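Local coordinates for protein DNA polymerase (Bacillus phage phi29, PDB 2PYL) that replicates the viral DNA from a protein primer, coupling processive, strand-displacing synthesis to 3'-5' exonuclease proofreading, at residues V247-S252 against D456-H461; S252-Q257 against V431-W436. The protein carries 2 engineered substitutions. All coordinates share one frame; numbering follows the deposited sequence.

Interaction 1 (V247-S252 against D456-H461); sequences VFDVNS and DTDSIH. With MG (magnesium ion), chain E; TTP (thymidine-5'-triphosphate), chain F.
Asp249 turns its carboxylate (chi1 -139°, far from a staggered value) and Asp458 folds CG between its own N and carbonyl carbon (chi1 71°), and from strand 245-250 and from the turn that leads into strand 459-463, one oxygen each converges on a magnesium ion. OD2 of Asp249 lies 2.3 Å from the magnesium and OD1 of Asp458 lies 2.5 Å from it. The carboxylate planes stand 73° apart, and the cation probably offsets the repulsion between the two acids. O1A of the thymidine triphosphate and a water also bind the ion; that water also donates to O1G, linking the metal to the gamma phosphate. Asp458 has a second magnesium close by. Strands 245-250 and 459-463 run antiparallel here, in the palm sheet of a family B polymerase, where the YCDTD motif contributes Asp458 to this ion. The backbone fixes the register: Phe248 N gives a 2.9 Å bond to Ile460 O, Ile460 N returns one to Phe248 O, and Val250 N reaches Asp458 O at 2.7 Å. On the Asp249 face of the sheet, Ser459 CB sits 3.2 Å from Asp249 OD1, and Val247 CG2 makes a CH-pi contact over the His461 ring, 4.0 Å from its centroid. The imidazole is held at ND1 by Tyr494. On the other face Phe248 CB packs on Ile460 CG1 at 3.7 Å, while the phenyl ring leads away toward Trp483 and His485. Asp456, the motif's other acid and a catalytic-magnesium residue by experiment, does not coordinate the ion here; it forms a salt bridge to Lys498.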
loop_
_atom_site.group_PDB
_atom_site.type_symbol
_atom_site.label_atom_id
_atom_site.label_comp_id
_atom_site.label_asym_id
_atom_site.label_seq_id
_atom_site.Cartn_x
_atom_site.Cartn_y
_atom_site.Cartn_z
ATOM N N VAL C 247 -5.010 -15.748 -17.539
ATOM C CA VAL C 247 -4.572 -14.474 -16.987
ATOM C C VAL C 247 -3.138 -14.208 -17.400
ATOM O O VAL C 247 -2.264 -15.074 -17.267
ATOM C CB VAL C 247 -4.669 -14.446 -15.441
ATOM C CG1 VAL C 247 -4.287 -13.048 -14.900
ATOM C CG2 VAL C 247 -6.080 -14.860 -15.006
ATOM N N PHE C 248 -2.921 -13.015 -17.938
ATOM C CA PHE C 248 -1.594 -12.527 -18.244
ATOM C C PHE C 248 -1.261 -11.428 -17.257
ATOM O O PHE C 248 -2.091 -10.566 -16.979
ATOM C CB PHE C 248 -1.508 -11.994 -19.669
ATOM C CG PHE C 248 -1.553 -13.068 -20.724
ATOM C CD1 PHE C 248 -2.768 -13.520 -21.225
ATOM C CD2 PHE C 248 -0.383 -13.625 -21.219
ATOM C CE1 PHE C 248 -2.815 -14.510 -22.196
ATOM C CE2 PHE C 248 -0.429 -14.616 -22.195
ATOM C CZ PHE C 248 -1.651 -15.055 -22.678
ATOM N N ASP C 249 -0.040 -11.460 -16.743
ATOM C CA ASP C 249 0.395 -10.552 -15.686
ATOM C C ASP C 249 1.740 -9.952 -16.049
ATOM O O ASP C 249 2.695 -10.692 -16.254
ATOM C CB ASP C 249 0.562 -11.339 -14.376
ATOM C CG ASP C 249 0.037 -10.596 -13.177
ATOM O OD1 ASP C 249 -1.169 -10.301 -13.198
ATOM O OD2 ASP C 249 0.786 -10.327 -12.207
ATOM N N VAL C 250 1.829 -8.625 -16.098
ATOM C CA VAL C 250 3.112 -7.984 -16.391
ATOM C C VAL C 250 4.140 -8.237 -15.279
ATOM O O VAL C 250 3.814 -8.197 -14.091
ATOM C CB VAL C 250 2.989 -6.472 -16.661
ATOM C CG1 VAL C 250 4.354 -5.892 -17.035
ATOM C CG2 VAL C 250 2.008 -6.193 -17.788
ATOM N N ASN C 251 5.376 -8.526 -15.676
ATOM C CA ASN C 251 6.464 -8.718 -14.725
ATOM C C ASN C 251 6.898 -7.344 -14.235
ATOM O O ASN C 251 7.581 -6.608 -14.954
ATOM C CB ASN C 251 7.634 -9.487 -15.363
ATOM C CG ASN C 251 7.211 -10.845 -15.942
ATOM O OD1 ASN C 251 6.537 -11.630 -15.283
ATOM N ND2 ASN C 251 7.594 -11.108 -17.188
ATOM N N SER C 252 6.446 -6.997 -13.025
ATOM C CA SER C 252 6.743 -5.719 -12.352
ATOM C C SER C 252 6.459 -4.490 -13.220
ATOM O O SER C 252 7.374 -3.849 -13.715
ATOM C CB SER C 252 8.193 -5.704 -11.850
ATOM O OG SER C 252 8.405 -6.745 -10.916
ATOM N N ASP C 456 -7.124 -5.437 -14.350
ATOM C CA ASP C 456 -6.786 -4.639 -13.185
ATOM C C ASP C 456 -5.282 -4.313 -13.169
ATOM O O ASP C 456 -4.468 -5.106 -12.701
ATOM C CB ASP C 456 -7.217 -5.309 -11.891
ATOM C CG ASP C 456 -7.172 -4.355 -10.698
ATOM O OD1 ASP C 456 -6.603 -3.228 -10.813
ATOM O OD2 ASP C 456 -7.699 -4.740 -9.641
ATOM N N THR C 457 -4.950 -3.143 -13.722
ATOM C CA THR C 457 -3.625 -2.500 -13.610
ATOM C C THR C 457 -2.529 -3.122 -14.467
ATOM O O THR C 457 -2.000 -2.479 -15.378
ATOM C CB THR C 457 -3.138 -2.389 -12.121
ATOM O OG1 THR C 457 -4.156 -1.783 -11.316
ATOM C CG2 THR C 457 -1.883 -1.550 -12.022
ATOM N N ASP C 458 -2.155 -4.350 -14.145
ATOM C CA ASP C 458 -0.976 -4.993 -14.751
ATOM C C ASP C 458 -1.323 -6.336 -15.393
ATOM O O ASP C 458 -0.441 -7.150 -15.677
ATOM C CB ASP C 458 0.130 -5.188 -13.709
ATOM C CG ASP C 458 -0.204 -6.249 -12.684
ATOM O OD1 ASP C 458 0.752 -6.862 -12.147
ATOM O OD2 ASP C 458 -1.401 -6.494 -12.410
ATOM N N SER C 459 -2.603 -6.535 -15.668
ATOM C CA SER C 459 -3.086 -7.864 -15.980
ATOM C C SER C 459 -4.275 -7.842 -16.915
ATOM O O SER C 459 -5.096 -6.936 -16.865
ATOM C CB SER C 459 -3.453 -8.583 -14.685
ATOM O OG SER C 459 -4.444 -7.863 -13.991
ATOM N N ILE C 460 -4.351 -8.855 -17.770
ATOM C CA ILE C 460 -5.498 -9.050 -18.652
ATOM C C ILE C 460 -6.035 -10.479 -18.474
ATOM O O ILE C 460 -5.266 -11.446 -18.402
ATOM C CB ILE C 460 -5.187 -8.708 -20.145
ATOM C CG1 ILE C 460 -3.999 -9.482 -20.670
ATOM C CG2 ILE C 460 -4.908 -7.218 -20.315
ATOM C CD1 ILE C 460 -3.750 -9.280 -22.166
ATOM N N HIS C 461 -7.354 -10.577 -18.320
ATOM C CA HIS C 461 -8.063 -11.845 -18.200
ATOM C C HIS C 461 -8.803 -12.118 -19.505
ATOM O O HIS C 461 -9.597 -11.301 -19.953
ATOM C CB HIS C 461 -9.057 -11.805 -17.036
ATOM C CG HIS C 461 -8.429 -11.503 -15.708
ATOM N ND1 HIS C 461 -8.788 -12.156 -14.550
ATOM C CD2 HIS C 461 -7.453 -10.631 -15.358
ATOM C CE1 HIS C 461 -8.066 -11.694 -13.547
ATOM N NE2 HIS C 461 -7.249 -10.769 -14.010
HETATM MG MG MG E . 0.070 -8.785 -10.681
HETATM P PA TTP F . 1.625 -6.606 -8.196
HETATM O O1A TTP F . 1.245 -7.496 -9.357
HETATM O O2A TTP F . 0.624 -6.721 -7.081
HETATM O O3A TTP F . 3.063 -6.958 -7.607
HETATM P PB TTP F . 4.398 -7.131 -8.478
HETATM O O1B TTP F . 5.323 -5.973 -8.252
HETATM O O2B TTP F . 4.141 -7.487 -9.939
HETATM O O3B TTP F . 5.025 -8.411 -7.727
HETATM P PG TTP F . 4.359 -9.886 -7.780
HETATM O O1G TTP F . 3.567 -10.060 -9.044
HETATM O O2G TTP F . 3.447 -10.104 -6.608
HETATM O O3G TTP F . 5.537 -10.823 -7.724
HETATM O "O5'" TTP F . 1.789 -5.092 -8.660
HETATM C "C5'" TTP F . 1.305 -4.545 -9.863
HETATM C "C4'" TTP F . 1.635 -3.054 -9.840
HETATM O "O4'" TTP F . 0.831 -2.353 -8.876
HETATM C "C3'" TTP F . 3.070 -2.770 -9.455
HETATM O "O3'" TTP F . 3.953 -2.818 -10.567
HETATM C "C2'" TTP F . 2.978 -1.398 -8.846
HETATM C "C1'" TTP F . 1.596 -1.349 -8.220
HETATM N N1 TTP F . 1.751 -1.639 -6.795
HETATM C C2 TTP F . 2.207 -0.629 -5.935
HETATM O O2 TTP F . 2.433 0.505 -6.393
HETATM N N3 TTP F . 2.370 -0.878 -4.625
HETATM C C4 TTP F . 2.132 -2.085 -4.104
HETATM O O4 TTP F . 2.311 -2.300 -2.892
HETATM C C5 TTP F . 1.673 -3.174 -4.989
HETATM C C5M TTP F . 1.383 -4.560 -4.466
HETATM C C6 TTP F . 1.511 -2.882 -6.323
HETATM O O HOH W 1 1.075 -10.339 -9.458
#

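Interaction 2 (S252-Q257 against V431-W436); sequences SLYPAQ and VFITAW. With TTP (thymidine-5'-triphosphate), chain F.
The phenol ring of Tyr254 is flanked obliquely by Ile433 CG2 and Thr434 CG2, the first reaching Tyr254 CB at 3.8 Å and the second running beside CE1, CZ and OH, while over one face C2' of the thymidine triphosphate stands 3.6 Å above the ring plane, shifted toward the rim. Tyr390 meets the same ring edge-to-face. At the sugar's O3', Tyr254 N donates an almost straight bond of 3.1 Å, so one residue contacts the deoxyribose with both its backbone and its ring. This is consistent with its probable part in nucleotide selection, as the ring lies over C2', the carbon that would carry the extra hydroxyl of a ribonucleotide. Water ties the phenol to the second helix: it lies 2.6 Å from Tyr254 OH and donates to Thr434 O. Further along, Gln257 bends at chi2 (-47°), which curls its amide back to its own helix. There NE2 bonds to Leu253 O at 2.9 Å, on the opposite face of that carbonyl from Gln257 N. The other end of the amide, OE1, packs 3.4 Å from Trp436 CB and takes its hydrogen bond from Arg261, while Gln257 CG rests on Ile433 O. The amide and indole planes are 21° apart, and the indole NE1 is bound by Leu262 O. Segments 253-257 and 431-436 cross at 113°, their axes 8.8 Å apart at closest approach; they belong to helices 253-260 and 427-447. Helix 376-393 packs against both, touching Pro255, Ile433 and Thr434, and helix 330-339 meets Phe432, Ala435 and Trp436.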
loop_
_atom_site.group_PDB
_atom_site.type_symbol
_atom_site.label_atom_id
_atom_site.label_comp_id
_atom_site.label_asym_id
_atom_site.label_seq_id
_atom_site.Cartn_x
_atom_site.Cartn_y
_atom_site.Cartn_z
ATOM N N SER C 252 6.446 -6.997 -13.025
ATOM C CA SER C 252 6.743 -5.719 -12.352
ATOM C C SER C 252 6.459 -4.490 -13.220
ATOM O O SER C 252 7.374 -3.849 -13.715
ATOM C CB SER C 252 8.193 -5.704 -11.850
ATOM O OG SER C 252 8.405 -6.745 -10.916
ATOM N N LEU C 253 5.184 -4.152 -13.369
ATOM C CA LEU C 253 4.759 -3.217 -14.406
ATOM C C LEU C 253 5.314 -1.795 -14.197
ATOM O O LEU C 253 5.865 -1.206 -15.119
ATOM C CB LEU C 253 3.223 -3.194 -14.537
ATOM C CG LEU C 253 2.659 -2.225 -15.601
ATOM C CD1 LEU C 253 3.041 -2.650 -17.023
ATOM C CD2 LEU C 253 1.177 -2.062 -15.487
ATOM N N TYR C 254 5.187 -1.247 -12.991
ATOM C CA TYR C 254 5.636 0.146 -12.775
ATOM C C TYR C 254 7.151 0.300 -12.851
ATOM O O TYR C 254 7.626 1.162 -13.585
ATOM C CB TYR C 254 5.036 0.759 -11.504
ATOM C CG TYR C 254 3.557 1.085 -11.596
ATOM C CD1 TYR C 254 2.946 1.829 -10.606
ATOM C CD2 TYR C 254 2.761 0.615 -12.640
ATOM C CE1 TYR C 254 1.597 2.119 -10.643
ATOM C CE2 TYR C 254 1.395 0.902 -12.688
ATOM C CZ TYR C 254 0.825 1.661 -11.682
ATOM O OH TYR C 254 -0.516 1.956 -11.702
ATOM N N PRO C 255 7.921 -0.549 -12.130
ATOM C CA PRO C 255 9.384 -0.567 -12.318
ATOM C C PRO C 255 9.852 -0.787 -13.751
ATOM O O PRO C 255 10.873 -0.250 -14.161
ATOM C CB PRO C 255 9.837 -1.717 -11.414
ATOM C CG PRO C 255 8.795 -1.803 -10.379
ATOM C CD PRO C 255 7.509 -1.495 -11.080
ATOM N N ALA C 256 9.101 -1.591 -14.495
ATOM C CA ALA C 256 9.342 -1.822 -15.917
ATOM C C ALA C 256 9.289 -0.520 -16.729
ATOM O O ALA C 256 10.106 -0.308 -17.599
ATOM C CB ALA C 256 8.319 -2.862 -16.468
ATOM N N GLN C 257 8.328 0.352 -16.426
ATOM C CA GLN C 257 8.242 1.668 -17.079
ATOM C C GLN C 257 9.421 2.545 -16.675
ATOM O O GLN C 257 10.042 3.212 -17.497
ATOM C CB GLN C 257 6.952 2.389 -16.711
ATOM C CG GLN C 257 5.693 1.550 -16.781
ATOM C CD GLN C 257 5.578 0.739 -18.048
ATOM O OE1 GLN C 257 5.783 1.249 -19.149
ATOM N NE2 GLN C 257 5.238 -0.541 -17.897
ATOM N N VAL C 431 3.138 10.672 -12.484
ATOM C CA VAL C 431 2.165 10.895 -13.567
ATOM C C VAL C 431 2.438 10.007 -14.782
ATOM O O VAL C 431 1.530 9.365 -15.300
ATOM C CB VAL C 431 2.122 12.388 -14.004
ATOM C CG1 VAL C 431 1.409 12.557 -15.344
ATOM C CG2 VAL C 431 1.465 13.229 -12.919
ATOM N N PHE C 432 3.687 9.995 -15.231
ATOM C CA PHE C 432 4.074 9.299 -16.468
ATOM C C PHE C 432 4.362 7.792 -16.290
ATOM O O PHE C 432 4.334 7.024 -17.264
ATOM C CB PHE C 432 5.277 9.998 -17.104
ATOM C CG PHE C 432 4.918 11.265 -17.828
ATOM C CD1 PHE C 432 4.929 12.496 -17.168
ATOM C CD2 PHE C 432 4.552 11.227 -19.174
ATOM C CE1 PHE C 432 4.591 13.658 -17.834
ATOM C CE2 PHE C 432 4.217 12.379 -19.839
ATOM C CZ PHE C 432 4.232 13.599 -19.174
ATOM N N ILE C 433 4.668 7.383 -15.065
ATOM C CA ILE C 433 4.836 5.963 -14.756
ATOM C C ILE C 433 3.486 5.252 -14.880
ATOM O O ILE C 433 3.376 4.244 -15.597
ATOM C CB ILE C 433 5.494 5.718 -13.360
ATOM C CG1 ILE C 433 6.984 6.076 -13.418
ATOM C CG2 ILE C 433 5.329 4.245 -12.930
ATOM C CD1 ILE C 433 7.631 6.349 -12.076
ATOM N N THR C 434 2.465 5.801 -14.219
ATOM C CA THR C 434 1.124 5.239 -14.318
ATOM C C THR C 434 0.547 5.360 -15.724
ATOM O O THR C 434 -0.190 4.497 -16.158
ATOM C CB THR C 434 0.131 5.831 -13.277
ATOM O OG1 THR C 434 -0.054 7.235 -13.514
ATOM C CG2 THR C 434 0.624 5.579 -11.870
ATOM N N ALA C 435 0.902 6.436 -16.416
ATOM C CA ALA C 435 0.504 6.688 -17.793
ATOM C C ALA C 435 1.074 5.639 -18.746
ATOM O O ALA C 435 0.348 5.057 -19.549
ATOM C CB ALA C 435 0.968 8.091 -18.224
ATOM N N TRP C 436 2.383 5.430 -18.689
ATOM C CA TRP C 436 3.015 4.406 -19.521
ATOM C C TRP C 436 2.492 3.002 -19.198
ATOM O O TRP C 436 2.450 2.134 -20.067
ATOM C CB TRP C 436 4.533 4.449 -19.374
ATOM C CG TRP C 436 5.247 5.515 -20.218
ATOM C CD1 TRP C 436 5.996 6.556 -19.755
ATOM C CD2 TRP C 436 5.291 5.600 -21.646
ATOM N NE1 TRP C 436 6.494 7.279 -20.790
ATOM C CE2 TRP C 436 6.082 6.718 -21.969
ATOM C CE3 TRP C 436 4.746 4.836 -22.683
ATOM C CZ2 TRP C 436 6.341 7.098 -23.290
ATOM C CZ3 TRP C 436 5.003 5.212 -23.991
ATOM C CH2 TRP C 436 5.793 6.330 -24.284
HETATM P PA TTP F . 1.625 -6.606 -8.196
HETATM O O1A TTP F . 1.245 -7.496 -9.357
HETATM O O2A TTP F . 0.624 -6.721 -7.081
HETATM O O3A TTP F . 3.063 -6.958 -7.607
HETATM P PB TTP F . 4.398 -7.131 -8.478
HETATM O O1B TTP F . 5.323 -5.973 -8.252
HETATM O O2B TTP F . 4.141 -7.487 -9.939
HETATM O O3B TTP F . 5.025 -8.411 -7.727
HETATM P PG TTP F . 4.359 -9.886 -7.780
HETATM O O1G TTP F . 3.567 -10.060 -9.044
HETATM O O2G TTP F . 3.447 -10.104 -6.608
HETATM O O3G TTP F . 5.537 -10.823 -7.724
HETATM O "O5'" TTP F . 1.789 -5.092 -8.660
HETATM C "C5'" TTP F . 1.305 -4.545 -9.863
HETATM C "C4'" TTP F . 1.635 -3.054 -9.840
HETATM O "O4'" TTP F . 0.831 -2.353 -8.876
HETATM C "C3'" TTP F . 3.070 -2.770 -9.455
HETATM O "O3'" TTP F . 3.953 -2.818 -10.567
HETATM C "C2'" TTP F . 2.978 -1.398 -8.846
HETATM C "C1'" TTP F . 1.596 -1.349 -8.220
HETATM N N1 TTP F . 1.751 -1.639 -6.795
HETATM C C2 TTP F . 2.207 -0.629 -5.935
HETATM O O2 TTP F . 2.433 0.505 -6.393
HETATM N N3 TTP F . 2.370 -0.878 -4.625
HETATM C C4 TTP F . 2.132 -2.085 -4.104
HETATM O O4 TTP F . 2.311 -2.300 -2.892
HETATM C C5 TTP F . 1.673 -3.174 -4.989
HETATM C C5M TTP F . 1.383 -4.560 -4.466
HETATM C C6 TTP F . 1.511 -2.882 -6.323
HETATM O O HOH W 2 -1.211 2.484 -14.202
#

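How the interactions relate
Both contacts are buried and belong to the polymerization region, their centres about 13 Å apart. Strand 245-250 runs through Ser252 into helix 253-260, so one continuous piece of chain serves interaction 1 as a sheet strand and interaction 2 as a helix. Interaction 1 joins its strands by backbone hydrogen bonds and ends in acids around magnesium; interaction 2 has no direct hydrogen bond between its helices and relies on side-chain packing and a water. They grip different parts of one nucleotide, the phosphates and the sugar. Leu253 CD2 joins them, packing 3.7 Å from Asp458 CA, while Tyr254 OH touches Thr457 CG2.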